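Local coordinates for protein transcriptional regulator (Actinomyces oris, PDB 5V8C) that acts as a phosphotransferase of the LytR-Cps2A-Psr family, mediating glycosylation of a surface protein anchored to the Gram-positive cell wall, at residues A[88-91]-A[92-96]; A[236-239]-A[240-243]; A[268-272]-A[273-277]. All coordinates share one frame; numbering follows the deposited sequence.

How the contacts relate
From the N terminus the three contacts come in series, none enclosing or crossing another, and each is a local turn or helical segment, so none closes a long loop. Contact 1 (88-96) carries the chain from strand 83-85 into helix 94-105 and leans on strands 23-28 and 111-115 of the large mixed sheet. Contact 2 (236-243) lies within helix 233-248, which packs on strands 23-28 and 52-60 of that same sheet. Contact 3 (268-277) starts helix 272-280 after edge strand 252-256 and is tethered to Pro258. Their centres are 22 to 29 Å apart; contacts 1 and 3 come closest, with nearest atoms about 11 Å apart.

Contact 1: A[88-91]-A[92-96]; sequences TTYV and PGPQN
The phenol ring of Tyr90 runs at a slant past the pyrrolidine ring of Pro94. It meets that residue mainly through CE1: the ring carbon lies 3.6 Å from Pro94 CA, and Tyr90 CE1 to Pro94 CB measures 3.7 Å, a plain apolar contact. With CG trans to the main-chain nitrogen (chi1 -163°), the ring reaches Pro94 even though the side chain sets out from the backbone in the other direction. Beyond this pair, the Tyr90 ring also rests on Leu26 and Thr28 of strand 23-28 and on Thr114 of strand 111-115, so the tyrosine joins the turn to the central sheet.

The backbone beneath these side chains forms a type I beta turn from Tyr90 to Gly93, closed by Gly93 N donating to Tyr90 O at 2.9 Å, and the turn leads straight into helix 94-105 with Gly93 as its N-cap. The backbone angles of Gly93 would jam a CB against the preceding carbonyl oxygen, which accounts for glycine here. Pro94 opens the first helical turn, and Gly93 O accepts from Asn96 N at 2.9 Å.

Asn96 reaches back from that turn toward the incoming chain. Its ND2 donates to Thr89 O at 3.0 Å, with the N-H...O angle at 148°; the donor lies in the carbonyl plane, on a lone pair, while the acceptor is tilted slightly from the asparagine amide plane. Asn96 CB also lies against this oxygen, 3.3 Å from Thr89 O. The Thr89 hydroxyl is engaged elsewhere, through hydrogen bonds with Leu86 O and Thr97 OG1. Val91 and Pro92 are the two middle residues of the turn, their side chains at about a right angle.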
loop_
_atom_site.group_PDB
_atom_site.type_symbol
_atom_site.label_atom_id
_atom_site.label_comp_id
_atom_site.label_asym_id
_atom_site.label_seq_id
_atom_site.Cartn_x
_atom_site.Cartn_y
_atom_site.Cartn_z
ATOM N N THR A 88 -0.839 4.588 -12.895
ATOM C CA THR A 88 -1.157 5.655 -13.828
ATOM C C THR A 88 -2.490 6.336 -13.485
ATOM O O THR A 88 -2.629 7.532 -13.735
ATOM C CB THR A 88 -1.040 5.102 -15.255
ATOM O OG1 THR A 88 0.252 5.451 -15.729
ATOM C CG2 THR A 88 -2.113 5.614 -16.210
ATOM N N THR A 89 -3.435 5.612 -12.858
ATOM C CA THR A 89 -4.726 6.185 -12.449
ATOM C C THR A 89 -4.592 7.390 -11.489
ATOM O O THR A 89 -5.512 8.201 -11.412
ATOM C CB THR A 89 -5.654 5.111 -11.864
ATOM O OG1 THR A 89 -5.107 4.659 -10.628
ATOM C CG2 THR A 89 -5.886 3.939 -12.813
ATOM N N TYR A 90 -3.459 7.513 -10.773
ATOM C CA TYR A 90 -3.257 8.606 -9.821
ATOM C C TYR A 90 -2.994 9.975 -10.471
ATOM O O TYR A 90 -3.294 11.003 -9.852
ATOM C CB TYR A 90 -2.160 8.266 -8.788
ATOM C CG TYR A 90 -2.231 9.170 -7.575
ATOM C CD1 TYR A 90 -3.329 9.136 -6.720
ATOM C CD2 TYR A 90 -1.274 10.157 -7.363
ATOM C CE1 TYR A 90 -3.453 10.033 -5.665
ATOM C CE2 TYR A 90 -1.384 11.054 -6.303
ATOM C CZ TYR A 90 -2.477 10.987 -5.456
ATOM O OH TYR A 90 -2.591 11.864 -4.408
ATOM N N VAL A 91 -2.459 9.981 -11.716
ATOM C CA VAL A 91 -2.072 11.174 -12.495
ATOM C C VAL A 91 -3.153 12.287 -12.515
ATOM O O VAL A 91 -2.826 13.402 -12.110
ATOM C CB VAL A 91 -1.575 10.813 -13.921
ATOM C CG1 VAL A 91 -1.436 12.054 -14.794
ATOM C CG2 VAL A 91 -0.257 10.044 -13.859
ATOM N N PRO A 92 -4.422 12.055 -12.922
ATOM C CA PRO A 92 -5.399 13.153 -12.870
ATOM C C PRO A 92 -5.979 13.448 -11.473
ATOM O O PRO A 92 -6.769 14.379 -11.322
ATOM C CB PRO A 92 -6.468 12.726 -13.876
ATOM C CG PRO A 92 -6.397 11.264 -13.918
ATOM C CD PRO A 92 -5.038 10.817 -13.440
ATOM N N GLY A 93 -5.569 12.678 -10.465
ATOM C CA GLY A 93 -6.027 12.883 -9.096
ATOM C C GLY A 93 -6.500 11.631 -8.383
ATOM O O GLY A 93 -6.901 10.666 -9.035
ATOM N N PRO A 94 -6.507 11.642 -7.026
ATOM C CA PRO A 94 -6.983 10.464 -6.273
ATOM C C PRO A 94 -8.392 10.038 -6.644
ATOM O O PRO A 94 -8.715 8.862 -6.519
ATOM C CB PRO A 94 -6.935 10.932 -4.818
ATOM C CG PRO A 94 -6.927 12.435 -4.887
ATOM C CD PRO A 94 -6.112 12.729 -6.112
ATOM N N GLN A 95 -9.224 10.990 -7.103
ATOM C CA GLN A 95 -10.600 10.719 -7.518
ATOM C C GLN A 95 -10.636 9.684 -8.637
ATOM O O GLN A 95 -11.512 8.824 -8.647
ATOM C CB GLN A 95 -11.313 12.013 -7.946
ATOM C CG GLN A 95 -12.803 11.822 -8.233
ATOM C CD GLN A 95 -13.576 11.372 -7.016
ATOM O OE1 GLN A 95 -13.778 12.136 -6.076
ATOM N NE2 GLN A 95 -14.015 10.120 -7.000
ATOM N N ASN A 96 -9.654 9.739 -9.544
ATOM C CA ASN A 96 -9.554 8.801 -10.655
ATOM C C ASN A 96 -9.173 7.405 -10.189
ATOM O O ASN A 96 -9.742 6.437 -10.687
ATOM C CB ASN A 96 -8.592 9.302 -11.717
ATOM C CG ASN A 96 -8.742 8.566 -13.017
ATOM O OD1 ASN A 96 -9.859 8.351 -13.509
ATOM N ND2 ASN A 96 -7.626 8.103 -13.559
#

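Contact 2: A[236-239]-A[240-243]; sequences LAAL and GRSA
Arg241 folds back over Ala238 along one turn of the alpha-helix 233-248, while the Leu239 side chain packs on the central sheet. The helix is regular across 236-243: Arg241 N donates to Ala237 O at 2.9 Å, and the bonds from Gly240 N to Leu236 O, Ser242 N to Ala238 O and Ala243 N to Leu239 O repeat the i to i-4 pattern.

Over this backbone the guanidinium of Arg241 lies flat, one face turned to Ala238, whose CA sits 3.6 Å above the plane and over the centre of the group. The bend at chi3 (-101°) turns the group back along the helix, where both terminal nitrogens lie over the alanine methyl, Arg241 NH1 and Arg241 NH2 each 3.9 Å from Ala238 CB. The aliphatic part of the chain follows the helix wall, with Arg241 CG 3.4 Å from Ala237 O.

Leu239 makes a different contact. Its side chain packs on Trp23 of strand 23-28 and on Val58 and Pro60 of strand 52-60, which seats the helix on the central sheet, while Ser242 also touches Pro60. The carbonyl oxygen of Leu239 holds two donors, the amide of Ala243 and the hydroxyl of Ser242, the latter with Ser242 OG 3.1 Å from Leu239 O and tilted 22° from the carbonyl plane.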
loop_
_atom_site.group_PDB
_atom_site.type_symbol
_atom_site.label_atom_id
_atom_site.label_comp_id
_atom_site.label_asym_id
_atom_site.label_seq_id
_atom_site.Cartn_x
_atom_site.Cartn_y
_atom_site.Cartn_z
ATOM N N LEU A 236 -9.681 7.321 11.943
ATOM C CA LEU A 236 -8.339 6.770 11.865
ATOM C C LEU A 236 -7.938 6.080 13.181
ATOM O O LEU A 236 -7.266 5.053 13.145
ATOM C CB LEU A 236 -7.345 7.878 11.493
ATOM C CG LEU A 236 -6.010 7.435 10.884
ATOM C CD1 LEU A 236 -6.204 6.341 9.857
ATOM C CD2 LEU A 236 -5.286 8.602 10.261
ATOM N N ALA A 237 -8.378 6.627 14.329
ATOM C CA ALA A 237 -8.140 6.077 15.669
ATOM C C ALA A 237 -8.836 4.723 15.834
ATOM O O ALA A 237 -8.274 3.824 16.444
ATOM C CB ALA A 237 -8.641 7.048 16.727
ATOM N N ALA A 238 -10.055 4.588 15.299
ATOM C CA ALA A 238 -10.839 3.354 15.307
ATOM C C ALA A 238 -10.166 2.243 14.477
ATOM O O ALA A 238 -10.278 1.068 14.826
ATOM C CB ALA A 238 -12.238 3.630 14.770
ATOM N N LEU A 239 -9.519 2.619 13.356
ATOM C CA LEU A 239 -8.768 1.713 12.481
ATOM C C LEU A 239 -7.585 1.152 13.270
ATOM O O LEU A 239 -7.427 -0.067 13.333
ATOM C CB LEU A 239 -8.275 2.457 11.215
ATOM C CG LEU A 239 -7.286 1.704 10.301
ATOM C CD1 LEU A 239 -7.931 0.476 9.669
ATOM C CD2 LEU A 239 -6.713 2.617 9.222
ATOM N N GLY A 240 -6.827 2.043 13.922
ATOM C CA GLY A 240 -5.697 1.689 14.777
ATOM C C GLY A 240 -6.090 0.831 15.967
ATOM O O GLY A 240 -5.349 -0.078 16.341
ATOM N N ARG A 241 -7.273 1.100 16.552
ATOM C CA ARG A 241 -7.854 0.345 17.663
ATOM C C ARG A 241 -8.254 -1.073 17.206
ATOM O O ARG A 241 -8.052 -2.036 17.947
ATOM C CB ARG A 241 -9.101 1.069 18.203
ATOM C CG ARG A 241 -8.819 2.106 19.268
ATOM C CD ARG A 241 -10.103 2.563 19.943
ATOM N NE ARG A 241 -10.576 3.853 19.429
ATOM C CZ ARG A 241 -11.727 4.020 18.789
ATOM N NH1 ARG A 241 -12.529 2.983 18.564
ATOM N NH2 ARG A 241 -12.086 5.227 18.362
ATOM N N SER A 242 -8.860 -1.191 16.010
ATOM C CA SER A 242 -9.276 -2.492 15.477
ATOM C C SER A 242 -8.059 -3.296 14.999
ATOM O O SER A 242 -8.084 -4.524 15.040
ATOM C CB SER A 242 -10.316 -2.331 14.371
ATOM O OG SER A 242 -9.708 -2.186 13.100
ATOM N N ALA A 243 -6.977 -2.593 14.616
ATOM C CA ALA A 243 -5.724 -3.215 14.199
ATOM C C ALA A 243 -4.973 -3.774 15.411
ATOM O O ALA A 243 -4.484 -4.903 15.340
ATOM C CB ALA A 243 -4.862 -2.212 13.454
#

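Contact 3: A[268-272]-A[273-277]; sequences VSPNQ and ESRDL
Gln272 curls over the first turn of helix 272-280 to meet Asp276, four residues on. From CB, which lies beside the amide of Glu273, the chain bends at chi2 (66°). Gln272 CG then passes the carboxylate at 3.4 Å from Asp276 OD2, and CD follows at 3.9 Å from Asp276 OD1. At the tip Gln272 NE2 reaches Asp276 OD1 at 2.8 Å, but the N-H...O angle is only 121°, so the hydrogen bond is weak although the amide and carboxylate planes are 13° apart.

The main chain beneath is firmer. Asp276 N donates to Gln272 O at 3.0 Å, nearly in line with the carbonyl bond, and Arg275 N donates to Asn271 O at 3.1 Å. Asn271 is the N-cap residue; its ND2 and the hydroxyl of Ser274 both bond to Pro258 O, fastening the helix start to the chain that follows strand 252-256. The bent Arg275 side chain slants past the ring of Pro270, with Arg275 NH2 3.5 Å from Pro270 CG.

The poor angle of the Gln272-Asp276 bond and the exposure of both residues are consistent with a weak, solvent-accessible link, while the straighter backbone bonds and the two donors to Pro258 O are the better-defined polar contacts of the helix start.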
loop_
_atom_site.group_PDB
_atom_site.type_symbol
_atom_site.label_atom_id
_atom_site.label_comp_id
_atom_site.label_asym_id
_atom_site.label_seq_id
_atom_site.Cartn_x
_atom_site.Cartn_y
_atom_site.Cartn_z
ATOM N N VAL A 268 -0.463 -7.059 -17.566
ATOM C CA VAL A 268 -0.788 -7.797 -16.343
ATOM C C VAL A 268 -2.237 -7.481 -15.935
ATOM O O VAL A 268 -2.560 -6.381 -15.483
ATOM C CB VAL A 268 0.274 -7.661 -15.203
ATOM C CG1 VAL A 268 1.007 -6.323 -15.240
ATOM C CG2 VAL A 268 -0.312 -7.945 -13.818
ATOM N N SER A 269 -3.120 -8.437 -16.206
ATOM C CA SER A 269 -4.555 -8.298 -15.995
ATOM C C SER A 269 -5.067 -9.140 -14.816
ATOM O O SER A 269 -4.467 -10.171 -14.496
ATOM C CB SER A 269 -5.296 -8.683 -17.274
ATOM O OG SER A 269 -6.130 -7.624 -17.716
ATOM N N PRO A 270 -6.201 -8.764 -14.183
ATOM C CA PRO A 270 -6.743 -9.615 -13.112
ATOM C C PRO A 270 -7.259 -10.934 -13.677
ATOM O O PRO A 270 -7.980 -10.942 -14.680
ATOM C CB PRO A 270 -7.881 -8.773 -12.506
ATOM C CG PRO A 270 -7.735 -7.393 -13.100
ATOM C CD PRO A 270 -7.064 -7.592 -14.423
ATOM N N ASN A 271 -6.829 -12.047 -13.072
ATOM C CA ASN A 271 -7.250 -13.390 -13.471
ATOM C C ASN A 271 -8.361 -13.907 -12.550
ATOM O O ASN A 271 -8.819 -13.167 -11.671
ATOM C CB ASN A 271 -6.052 -14.360 -13.504
ATOM C CG ASN A 271 -5.225 -14.461 -12.239
ATOM O OD1 ASN A 271 -4.120 -15.003 -12.250
ATOM N ND2 ASN A 271 -5.723 -13.968 -11.121
ATOM N N GLN A 272 -8.786 -15.173 -12.739
ATOM C CA GLN A 272 -9.808 -15.794 -11.899
ATOM C C GLN A 272 -9.391 -15.789 -10.415
ATOM O O GLN A 272 -10.203 -15.405 -9.570
ATOM C CB GLN A 272 -10.145 -17.209 -12.395
ATOM C CG GLN A 272 -11.294 -17.879 -11.642
ATOM C CD GLN A 272 -12.619 -17.189 -11.856
ATOM O OE1 GLN A 272 -13.256 -17.322 -12.907
ATOM N NE2 GLN A 272 -13.083 -16.464 -10.846
ATOM N N GLU A 273 -8.117 -16.146 -10.110
ATOM C CA GLU A 273 -7.575 -16.141 -8.740
ATOM C C GLU A 273 -7.808 -14.786 -8.045
ATOM O O GLU A 273 -8.294 -14.754 -6.910
ATOM C CB GLU A 273 -6.071 -16.448 -8.739
ATOM C CG GLU A 273 -5.697 -17.917 -8.750
ATOM C CD GLU A 273 -4.208 -18.124 -8.530
ATOM O OE1 GLU A 273 -3.802 -18.319 -7.361
ATOM O OE2 GLU A 273 -3.438 -17.996 -9.511
ATOM N N SER A 274 -7.477 -13.678 -8.740
ATOM C CA SER A 274 -7.636 -12.306 -8.267
ATOM C C SER A 274 -9.109 -11.965 -8.001
ATOM O O SER A 274 -9.423 -11.391 -6.958
ATOM C CB SER A 274 -7.059 -11.325 -9.282
ATOM O OG SER A 274 -5.710 -11.633 -9.587
ATOM N N ARG A 275 -10.006 -12.333 -8.937
ATOM C CA ARG A 275 -11.440 -12.056 -8.840
ATOM C C ARG A 275 -12.107 -12.766 -7.665
ATOM O O ARG A 275 -12.983 -12.179 -7.027
ATOM C CB ARG A 275 -12.159 -12.383 -10.162
ATOM C CG ARG A 275 -11.754 -11.481 -11.335
ATOM C CD ARG A 275 -12.566 -10.197 -11.384
ATOM N NE ARG A 275 -11.799 -9.073 -11.925
ATOM C CZ ARG A 275 -11.912 -8.616 -13.167
ATOM N NH1 ARG A 275 -12.758 -9.187 -14.017
ATOM N NH2 ARG A 275 -11.184 -7.585 -13.570
ATOM N N ASP A 276 -11.687 -14.016 -7.371
ATOM C CA ASP A 276 -12.241 -14.817 -6.266
ATOM C C ASP A 276 -11.809 -14.261 -4.917
ATOM O O ASP A 276 -12.645 -14.075 -4.032
ATOM C CB ASP A 276 -11.816 -16.295 -6.380
ATOM C CG ASP A 276 -12.223 -16.986 -7.668
ATOM O OD1 ASP A 276 -13.395 -16.823 -8.088
ATOM O OD2 ASP A 276 -11.395 -17.747 -8.218
ATOM N N LEU A 277 -10.497 -13.994 -4.767
ATOM C CA LEU A 277 -9.893 -13.405 -3.577
ATOM C C LEU A 277 -10.610 -12.090 -3.259
ATOM O O LEU A 277 -10.905 -11.827 -2.102
ATOM C CB LEU A 277 -8.391 -13.165 -3.849
ATOM C CG LEU A 277 -7.436 -12.774 -2.684
ATOM C CD1 LEU A 277 -7.123 -11.298 -2.692
ATOM C CD2 LEU A 277 -7.915 -13.269 -1.323
#